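PDB 4R7F: uncharacterized protein from Parabacteroides merdae, which is of unknown function but contains three immunoglobulin-like beta-sandwich domains, with an N-terminal region related to the first domain of type 9 secretion system plug proteins. Local coordinates for residues M254-R258 with T296-L302; D304-N310 with Q347-T353. All blocks are in the same frame, centred on the assembly; numbering follows the deposited sequence.

Contact 1 (254-258 with 296-302) and contact 2 (304-310 with 347-353) lie about 12 Å apart, centre to centre, on the same side of the chain's centre. They come in series: strand 290-298 supplies part of contact 1 and is followed by strand 305-310 of contact 2. Contact 1 continues the pairing of two inner strands, 248-253 and 290-298, of a mixed sheet, whereas contact 2 pairs two strands of a facing antiparallel sheet, consistent with an immunoglobulin-like sandwich. Between the layers, Asp256 OD2 lies 2.8 Å from Tyr348 OH, a probable hydrogen bond, and Leu297 and Leu302 pack on Tyr348 and Phe350, so the two contacts meet through these side chains.

Contact 1 (M254-R258 with T296-L302); sequences MTDYR and TLACDPL
Ala298 turns its methyl group toward 254-258 and meets two side chains: CG2 of Thr255 lies 3.7 Å from Ala298 CB, and the ring of Tyr257 brings CE2 to 4.0 Å from the same CB. Thr255 holds CG2 anti to its own N and OG1 beside it (chi1 -63°), which presents the methyl to both Ala298 and the CG2 of Thr296, a side chain it crosses at a slant. Leu297 lays CD1 against the carbonyl of Asp256, with CD1 to O at 3.5 Å. OD1 of Asp256 is bonded to His238 and OD2 to Tyr346 and Tyr348; OD2 also meets a water that accepts from Thr296 N.

Arg258 reaches furthest along 296-302. Its chain runs extended through chi2 and then bends at chi3 (65°); CD passes Cys299 CB at 3.8 Å, and the guanidinium places one face over CD2 of Leu302. At the edge of this group, and in its plane, NH1 gives a hydrogen bond to a water 2.9 Å away, which donates to Asp300 O. Cut back to an alanine, this position would probably lose the packing of CD on Cys299 and of the guanidinium over Leu302, leaving the water on Asp300 O without its NH1 donor.

The backbones meet in a single bridge, Asp256 with Leu297: Asp256 N donates to Thr296 O at 2.9 Å, and Ala298 N donates to Asp256 O with an N-H...O angle of 162°. A second water joins Arg258 N to Ala298 O. The bridge prolongs the parallel pairing of strand 248-253 with strand 290-298, whose other flank is occupied by strand 332-340 through Gln332 and Tyr333; Tyr348, from strand 342-352 of the facing sheet, packs on Leu297.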
HETATM    1  N   MSE A 254     -11.062 -17.917  20.925  1.00 30.00           N
HETATM    2  CA  MSE A 254      -9.893 -18.332  21.665  1.00 32.94           C
HETATM    3  C   MSE A 254      -9.481 -17.207  22.558  1.00 33.45           C
HETATM    4  O   MSE A 254      -9.781 -16.033  22.302  1.00 30.72           O
HETATM    5  CB  MSE A 254      -8.763 -18.637  20.693  1.00 34.50           C
HETATM    6  CG  MSE A 254      -9.015 -19.955  19.938  1.00 35.76           C
HETATM    7 SE   MSE A 254      -7.521 -20.218  18.684  0.75 39.28          SE
HETATM    8  CE  MSE A 254      -8.140 -21.985  18.053  1.00 57.63           C
ATOM      9  N   THR A 255      -8.809 -17.576  23.635  1.00 31.60           N
ATOM     10  CA  THR A 255      -8.436 -16.646  24.673  1.00 35.11           C
ATOM     11  C   THR A 255      -7.329 -15.724  24.182  1.00 35.37           C
ATOM     12  O   THR A 255      -6.394 -16.159  23.512  1.00 30.26           O
ATOM     13  CB  THR A 255      -8.034 -17.403  25.945  1.00 33.48           C
ATOM     14  OG1 THR A 255      -9.181 -18.110  26.406  1.00 41.61           O
ATOM     15  CG2 THR A 255      -7.573 -16.455  27.055  1.00 36.93           C
ATOM     16  N   ASP A 256      -7.484 -14.445  24.490  1.00 30.84           N
ATOM     17  CA  ASP A 256      -6.482 -13.451  24.144  1.00 33.27           C
ATOM     18  C   ASP A 256      -5.629 -13.149  25.363  1.00 30.69           C
ATOM     19  O   ASP A 256      -6.133 -13.232  26.474  1.00 32.04           O
ATOM     20  CB  ASP A 256      -7.156 -12.167  23.642  1.00 29.32           C
ATOM     21  CG  ASP A 256      -7.883 -12.356  22.314  1.00 34.66           C
ATOM     22  OD1 ASP A 256      -7.321 -13.063  21.461  1.00 39.47           O
ATOM     23  OD2 ASP A 256      -8.978 -11.753  22.100  1.00 36.25           O
ATOM     24  N   TYR A 257      -4.364 -12.766  25.132  1.00 29.65           N
ATOM     25  CA  TYR A 257      -3.416 -12.461  26.190  1.00 32.51           C
ATOM     26  C   TYR A 257      -2.751 -11.132  25.854  1.00 36.77           C
ATOM     27  O   TYR A 257      -2.754 -10.725  24.705  1.00 32.24           O
ATOM     28  CB  TYR A 257      -2.363 -13.597  26.340  1.00 34.94           C
ATOM     29  CG  TYR A 257      -2.967 -14.986  26.634  1.00 30.99           C
ATOM     30  CD1 TYR A 257      -3.360 -15.830  25.598  1.00 36.84           C
ATOM     31  CD2 TYR A 257      -3.158 -15.422  27.935  1.00 37.01           C
ATOM     32  CE1 TYR A 257      -3.937 -17.063  25.851  1.00 37.50           C
ATOM     33  CE2 TYR A 257      -3.717 -16.653  28.210  1.00 36.93           C
ATOM     34  CZ  TYR A 257      -4.106 -17.466  27.159  1.00 40.30           C
ATOM     35  OH  TYR A 257      -4.698 -18.666  27.407  1.00 41.82           O
ATOM     36  N   ARG A 258      -2.206 -10.456  26.866  1.00 36.81           N
ATOM     37  CA  ARG A 258      -1.376  -9.268  26.648  1.00 39.19           C
ATOM     38  C   ARG A 258      -0.246  -9.599  25.684  1.00 37.02           C
ATOM     39  O   ARG A 258       0.298 -10.681  25.719  1.00 35.93           O
ATOM     40  CB  ARG A 258      -0.843  -8.707  27.965  1.00 34.81           C
ATOM     41  CG  ARG A 258      -1.982  -8.130  28.806  1.00 45.84           C
ATOM     42  CD  ARG A 258      -1.581  -7.533  30.149  1.00 44.62           C
ATOM     43  NE  ARG A 258      -0.724  -6.357  30.015  1.00 60.46           N
ATOM     44  CZ  ARG A 258      -0.356  -5.545  31.013  1.00 56.12           C
ATOM     45  NH1 ARG A 258      -0.776  -5.763  32.254  1.00 51.99           N
ATOM     46  NH2 ARG A 258       0.423  -4.489  30.768  1.00 41.19           N
ATOM     47  N   THR A 296     -12.539 -12.821  25.197  1.00 26.71           N
ATOM     48  CA  THR A 296     -11.914 -13.088  26.471  1.00 30.56           C
ATOM     49  C   THR A 296     -10.495 -12.586  26.453  1.00 27.78           C
ATOM     50  O   THR A 296      -9.736 -12.980  25.567  1.00 33.93           O
ATOM     51  CB  THR A 296     -11.895 -14.608  26.762  1.00 34.53           C
ATOM     52  OG1 THR A 296     -13.241 -15.088  26.845  1.00 39.05           O
ATOM     53  CG2 THR A 296     -11.246 -14.874  28.065  1.00 37.59           C
ATOM     54  N   LEU A 297     -10.138 -11.718  27.410  1.00 28.19           N
ATOM     55  CA  LEU A 297      -8.752 -11.283  27.597  1.00 27.08           C
ATOM     56  C   LEU A 297      -8.271 -11.683  28.979  1.00 29.96           C
ATOM     57  O   LEU A 297      -8.700 -11.115  29.961  1.00 32.24           O
ATOM     58  CB  LEU A 297      -8.606  -9.771  27.392  1.00 29.21           C
ATOM     59  CG  LEU A 297      -7.235  -9.152  27.737  1.00 36.31           C
ATOM     60  CD1 LEU A 297      -6.138  -9.701  26.833  1.00 33.63           C
ATOM     61  CD2 LEU A 297      -7.276  -7.640  27.661  1.00 29.07           C
ATOM     62  N   ALA A 298      -7.380 -12.674  29.044  1.00 31.91           N
ATOM     63  CA  ALA A 298      -6.902 -13.223  30.324  1.00 33.07           C
ATOM     64  C   ALA A 298      -5.689 -12.464  30.838  1.00 31.64           C
ATOM     65  O   ALA A 298      -4.625 -12.602  30.320  1.00 30.08           O
ATOM     66  CB  ALA A 298      -6.558 -14.699  30.195  1.00 26.54           C
ATOM     67  N   CYS A 299      -5.881 -11.647  31.860  1.00 34.81           N
ATOM     68  CA  CYS A 299      -4.804 -10.968  32.522  1.00 33.21           C
ATOM     69  C   CYS A 299      -5.403 -10.487  33.784  1.00 37.25           C
ATOM     70  O   CYS A 299      -6.643 -10.566  33.963  1.00 35.90           O
ATOM     71  CB  CYS A 299      -4.246  -9.817  31.691  1.00 31.95           C
ATOM     72  SG  CYS A 299      -5.441  -8.580  31.200  1.00 36.73           S
ATOM     73  N   ASP A 300      -4.530 -10.043  34.677  1.00 30.78           N
ATOM     74  CA  ASP A 300      -4.949  -9.410  35.925  1.00 32.57           C
ATOM     75  C   ASP A 300      -5.569  -8.102  35.543  1.00 37.55           C
ATOM     76  O   ASP A 300      -5.200  -7.567  34.497  1.00 34.43           O
ATOM     77  CB  ASP A 300      -3.726  -9.118  36.782  1.00 37.94           C
ATOM     78  CG  ASP A 300      -3.214 -10.357  37.519  1.00 40.58           C
ATOM     79  OD1 ASP A 300      -3.890 -11.433  37.530  1.00 46.74           O
ATOM     80  OD2 ASP A 300      -2.151 -10.221  38.133  1.00 41.87           O
ATOM     81  N   PRO A 301      -6.497  -7.572  36.367  1.00 28.77           N
ATOM     82  CA  PRO A 301      -7.081  -6.319  35.929  1.00 32.17           C
ATOM     83  C   PRO A 301      -6.057  -5.183  36.004  1.00 35.95           C
ATOM     84  O   PRO A 301      -5.261  -5.103  36.947  1.00 36.05           O
ATOM     85  CB  PRO A 301      -8.225  -6.098  36.913  1.00 31.64           C
ATOM     86  CG  PRO A 301      -7.707  -6.688  38.191  1.00 31.35           C
ATOM     87  CD  PRO A 301      -6.930  -7.926  37.733  1.00 30.16           C
ATOM     88  N   LEU A 302      -6.097  -4.315  35.002  1.00 33.41           N
ATOM     89  CA  LEU A 302      -5.239  -3.173  34.950  1.00 32.29           C
ATOM     90  C   LEU A 302      -5.813  -2.057  35.803  1.00 35.46           C
ATOM     91  O   LEU A 302      -6.969  -1.671  35.635  1.00 37.22           O
ATOM     92  CB  LEU A 302      -5.051  -2.679  33.513  1.00 36.53           C
ATOM     93  CG  LEU A 302      -4.129  -3.486  32.606  1.00 35.58           C
ATOM     94  CD1 LEU A 302      -4.732  -4.842  32.337  1.00 45.96           C
ATOM     95  CD2 LEU A 302      -3.972  -2.758  31.273  1.00 43.67           C
TER
HETATM   96  O   HOH W   1     -11.155 -13.537  22.824  1.00 33.54           O
HETATM   97  O   HOH W   2      -2.295 -11.752  29.450  1.00 36.22           O
HETATM   98  O   HOH W   3      -2.580  -7.437  33.698  1.00 39.40           O

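Contact 2 (D304-N310 with Q347-T353)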
ATOM      1  N   ASP A 304      -6.221   1.809  37.595  1.00 38.76           N
ATOM      2  CA  ASP A 304      -6.240   3.218  37.208  1.00 42.53           C
ATOM      3  C   ASP A 304      -6.716   3.434  35.765  1.00 40.92           C
ATOM      4  O   ASP A 304      -6.239   4.334  35.088  1.00 35.42           O
ATOM      5  CB  ASP A 304      -4.845   3.837  37.391  1.00 51.88           C
ATOM      6  CG  ASP A 304      -4.242   3.555  38.778  1.00 66.01           C
ATOM      7  OD1 ASP A 304      -4.978   3.672  39.782  1.00 50.14           O
ATOM      8  OD2 ASP A 304      -3.033   3.213  38.855  1.00 68.18           O
ATOM      9  N   GLY A 305      -7.627   2.588  35.289  1.00 33.24           N
ATOM     10  CA  GLY A 305      -8.175   2.772  33.970  1.00 33.75           C
ATOM     11  C   GLY A 305      -9.151   1.706  33.605  1.00 32.19           C
ATOM     12  O   GLY A 305      -9.462   0.817  34.429  1.00 30.73           O
ATOM     13  N   SER A 306      -9.602   1.772  32.344  1.00 33.13           N
ATOM     14  CA  SER A 306     -10.559   0.807  31.806  1.00 36.43           C
ATOM     15  C   SER A 306     -10.117   0.279  30.459  1.00 35.85           C
ATOM     16  O   SER A 306      -9.360   0.935  29.747  1.00 33.60           O
ATOM     17  CB  SER A 306     -11.939   1.450  31.732  1.00 45.64           C
ATOM     18  OG  SER A 306     -12.362   1.848  33.036  1.00 50.36           O
ATOM     19  N   VAL A 307     -10.565  -0.933  30.131  1.00 31.33           N
ATOM     20  CA  VAL A 307     -10.216  -1.582  28.879  1.00 26.44           C
ATOM     21  C   VAL A 307     -11.416  -1.540  27.970  1.00 27.10           C
ATOM     22  O   VAL A 307     -12.568  -1.784  28.422  1.00 29.85           O
ATOM     23  CB  VAL A 307      -9.749  -3.032  29.083  1.00 29.01           C
ATOM     24  CG1 VAL A 307      -9.420  -3.716  27.760  1.00 26.84           C
ATOM     25  CG2 VAL A 307      -8.519  -3.028  29.966  1.00 27.56           C
ATOM     26  N   TYR A 308     -11.148  -1.185  26.709  1.00 25.26           N
ATOM     27  CA  TYR A 308     -12.147  -1.064  25.664  1.00 26.75           C
ATOM     28  C   TYR A 308     -11.792  -1.912  24.438  1.00 27.71           C
ATOM     29  O   TYR A 308     -10.655  -1.928  23.958  1.00 28.42           O
ATOM     30  CB  TYR A 308     -12.261   0.372  25.208  1.00 25.23           C
ATOM     31  CG  TYR A 308     -12.806   1.319  26.226  1.00 29.04           C
ATOM     32  CD1 TYR A 308     -11.983   1.843  27.233  1.00 31.38           C
ATOM     33  CD2 TYR A 308     -14.143   1.703  26.204  1.00 24.17           C
ATOM     34  CE1 TYR A 308     -12.472   2.720  28.162  1.00 28.50           C
ATOM     35  CE2 TYR A 308     -14.628   2.597  27.133  1.00 25.82           C
ATOM     36  CZ  TYR A 308     -13.796   3.073  28.115  1.00 29.21           C
ATOM     37  OH  TYR A 308     -14.315   3.901  29.048  1.00 26.14           O
ATOM     38  N   LEU A 309     -12.799  -2.586  23.915  1.00 28.08           N
ATOM     39  CA  LEU A 309     -12.669  -3.331  22.674  1.00 27.28           C
ATOM     40  C   LEU A 309     -12.759  -2.309  21.554  1.00 27.64           C
ATOM     41  O   LEU A 309     -13.563  -1.394  21.578  1.00 30.82           O
ATOM     42  CB  LEU A 309     -13.778  -4.367  22.624  1.00 33.62           C
ATOM     43  CG  LEU A 309     -13.847  -5.460  21.577  1.00 34.71           C
ATOM     44  CD1 LEU A 309     -12.503  -6.102  21.277  1.00 34.35           C
ATOM     45  CD2 LEU A 309     -14.849  -6.486  22.107  1.00 40.73           C
ATOM     46  N   ASN A 310     -11.836  -2.384  20.628  1.00 28.41           N
ATOM     47  CA  ASN A 310     -11.651  -1.305  19.701  1.00 27.77           C
ATOM     48  C   ASN A 310     -11.553  -1.834  18.269  1.00 29.09           C
ATOM     49  O   ASN A 310     -10.970  -2.896  18.014  1.00 25.73           O
ATOM     50  CB  ASN A 310     -10.381  -0.549  20.078  1.00 27.03           C
ATOM     51  CG  ASN A 310     -10.125   0.629  19.186  1.00 25.52           C
ATOM     52  OD1 ASN A 310      -9.158   0.678  18.402  1.00 32.17           O
ATOM     53  ND2 ASN A 310     -11.014   1.578  19.264  1.00 28.49           N
ATOM     54  N   GLN A 347      -8.837  -4.924  18.721  1.00 31.42           N
ATOM     55  CA  GLN A 347      -7.802  -4.824  19.721  1.00 26.96           C
ATOM     56  C   GLN A 347      -8.395  -4.257  20.988  1.00 29.10           C
ATOM     57  O   GLN A 347      -9.579  -3.865  21.057  1.00 29.99           O
ATOM     58  CB  GLN A 347      -6.677  -3.931  19.235  1.00 26.40           C
ATOM     59  CG  GLN A 347      -7.080  -2.491  19.160  1.00 26.72           C
ATOM     60  CD  GLN A 347      -5.986  -1.566  18.646  1.00 29.03           C
ATOM     61  OE1 GLN A 347      -4.824  -1.945  18.484  1.00 29.14           O
ATOM     62  NE2 GLN A 347      -6.367  -0.325  18.389  1.00 24.45           N
ATOM     63  N   TYR A 348      -7.540  -4.183  21.985  1.00 27.87           N
ATOM     64  CA  TYR A 348      -7.916  -3.811  23.308  1.00 27.40           C
ATOM     65  C   TYR A 348      -7.123  -2.577  23.717  1.00 26.05           C
ATOM     66  O   TYR A 348      -5.903  -2.612  23.787  1.00 29.06           O
ATOM     67  CB  TYR A 348      -7.594  -4.963  24.257  1.00 27.22           C
ATOM     68  CG  TYR A 348      -8.395  -6.238  24.037  1.00 34.06           C
ATOM     69  CD1 TYR A 348      -9.759  -6.333  24.371  1.00 30.20           C
ATOM     70  CD2 TYR A 348      -7.772  -7.372  23.561  1.00 33.23           C
ATOM     71  CE1 TYR A 348     -10.450  -7.521  24.196  1.00 32.15           C
ATOM     72  CE2 TYR A 348      -8.461  -8.544  23.377  1.00 27.30           C
ATOM     73  CZ  TYR A 348      -9.786  -8.626  23.679  1.00 29.83           C
ATOM     74  OH  TYR A 348     -10.401  -9.847  23.488  1.00 27.81           O
ATOM     75  N   LEU A 349      -7.829  -1.496  24.000  1.00 25.41           N
ATOM     76  CA  LEU A 349      -7.191  -0.266  24.399  1.00 29.93           C
ATOM     77  C   LEU A 349      -7.473  -0.015  25.866  1.00 28.30           C
ATOM     78  O   LEU A 349      -8.550  -0.286  26.339  1.00 28.29           O
ATOM     79  CB  LEU A 349      -7.739   0.903  23.588  1.00 25.80           C
ATOM     80  CG  LEU A 349      -7.462   0.957  22.094  1.00 27.26           C
ATOM     81  CD1 LEU A 349      -8.069   2.250  21.544  1.00 30.38           C
ATOM     82  CD2 LEU A 349      -5.970   0.923  21.818  1.00 26.48           C
ATOM     83  N   PHE A 350      -6.486   0.524  26.550  1.00 24.86           N
ATOM     84  CA  PHE A 350      -6.582   0.987  27.910  1.00 25.93           C
ATOM     85  C   PHE A 350      -6.780   2.515  27.930  1.00 25.00           C
ATOM     86  O   PHE A 350      -6.026   3.245  27.292  1.00 30.94           O
ATOM     87  CB  PHE A 350      -5.255   0.638  28.610  1.00 27.40           C
ATOM     88  CG  PHE A 350      -5.177   1.071  30.022  1.00 30.93           C
ATOM     89  CD1 PHE A 350      -5.946   0.450  30.994  1.00 37.30           C
ATOM     90  CD2 PHE A 350      -4.330   2.101  30.393  1.00 31.55           C
ATOM     91  CE1 PHE A 350      -5.882   0.859  32.321  1.00 36.71           C
ATOM     92  CE2 PHE A 350      -4.256   2.509  31.715  1.00 32.96           C
ATOM     93  CZ  PHE A 350      -5.023   1.875  32.681  1.00 36.41           C
ATOM     94  N   VAL A 351      -7.746   2.998  28.695  1.00 25.86           N
ATOM     95  CA  VAL A 351      -7.958   4.446  28.871  1.00 26.11           C
ATOM     96  C   VAL A 351      -7.722   4.750  30.339  1.00 29.88           C
ATOM     97  O   VAL A 351      -8.482   4.268  31.183  1.00 31.68           O
ATOM     98  CB  VAL A 351      -9.380   4.871  28.495  1.00 29.58           C
ATOM     99  CG1 VAL A 351      -9.553   6.369  28.679  1.00 34.01           C
ATOM    100  CG2 VAL A 351      -9.691   4.473  27.065  1.00 32.05           C
ATOM    101  N   PRO A 352      -6.643   5.500  30.657  1.00 26.17           N
ATOM    102  CA  PRO A 352      -6.282   5.866  32.030  1.00 40.14           C
ATOM    103  C   PRO A 352      -7.412   6.672  32.620  1.00 37.72           C
ATOM    104  O   PRO A 352      -8.133   7.300  31.865  1.00 41.77           O
ATOM    105  CB  PRO A 352      -5.001   6.733  31.883  1.00 32.00           C
ATOM    106  CG  PRO A 352      -4.560   6.547  30.506  1.00 40.10           C
ATOM    107  CD  PRO A 352      -5.724   6.082  29.674  1.00 35.25           C
ATOM    108  N   THR A 353      -7.611   6.620  33.935  1.00 54.63           N
ATOM    109  CA  THR A 353      -8.761   7.304  34.539  1.00 64.18           C
ATOM    110  C   THR A 353      -8.490   8.792  34.395  1.00 55.15           C
ATOM    111  O   THR A 353      -7.338   9.234  34.494  1.00 47.51           O
ATOM    112  CB  THR A 353      -9.017   6.907  36.018  1.00 79.40           C
ATOM    113  OG1 THR A 353      -7.799   7.030  36.783  1.00 64.43           O
ATOM    114  CG2 THR A 353      -9.649   5.440  36.118  1.00 57.98           C
TER
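The carbonyl oxygen of Gln347 receives the N-H of Asn310 at 2.7 Å (N to O), and the CA-H of Leu309 also makes a CH...O contact with this oxygen. The side chains of Asn310 and Gln347 run alongside each other and add a second link: Gln347 NE2 donates to Asn310 OD1 at 3.0 Å, nearly straight at 167°. The amide planes are only 25° apart, and the acceptor lies in the plane of the glutamine amide, which would fix its rotation. With CG between N and the carbonyl carbon (chi1 70°), the extended chain of Gln347 runs beside Asn310; it lies about 8 Å from a bound magnesium ion, probably held by Glu223, Asp269, Asp271 and Gln371. CD1 of Leu349 comes to 3.5 Å from Asn310 CG, so this buried polar pair is flanked by a hydrocarbon group.

Strands 305-310 and 347-352 are antiparallel neighbours in a sheet consistent with one layer of an immunoglobulin-like beta-sandwich. Ser306 with Val351, Tyr308 with Leu349 and Asn310 with Gln347 form hydrogen-bonded pairs, alternating with non-hydrogen-bonded ones. The other edge of 305-310 bonds through its backbone to Ser322 and Met324.

On the face bearing Tyr308, its ring crosses Val351 at a slant, CE1 lying 3.5 Å from Val351 CG2. The opposite face, which meets Phe295 and Leu297 of strand 290-298, carries Leu309 and Tyr348 side by side, with Leu309 CD1 3.8 Å from Tyr348 CE1. Val307 CG2 lies near the edge of the Phe350 ring. That ring lies close against Gly305, CE1 3.4 Å from the glycine CA; the lack of a side chain there leaves room for it. Just beyond the strands, the poorly ordered Thr353 donates through N to Asp304 O (2.9 Å), from above the carbonyl plane.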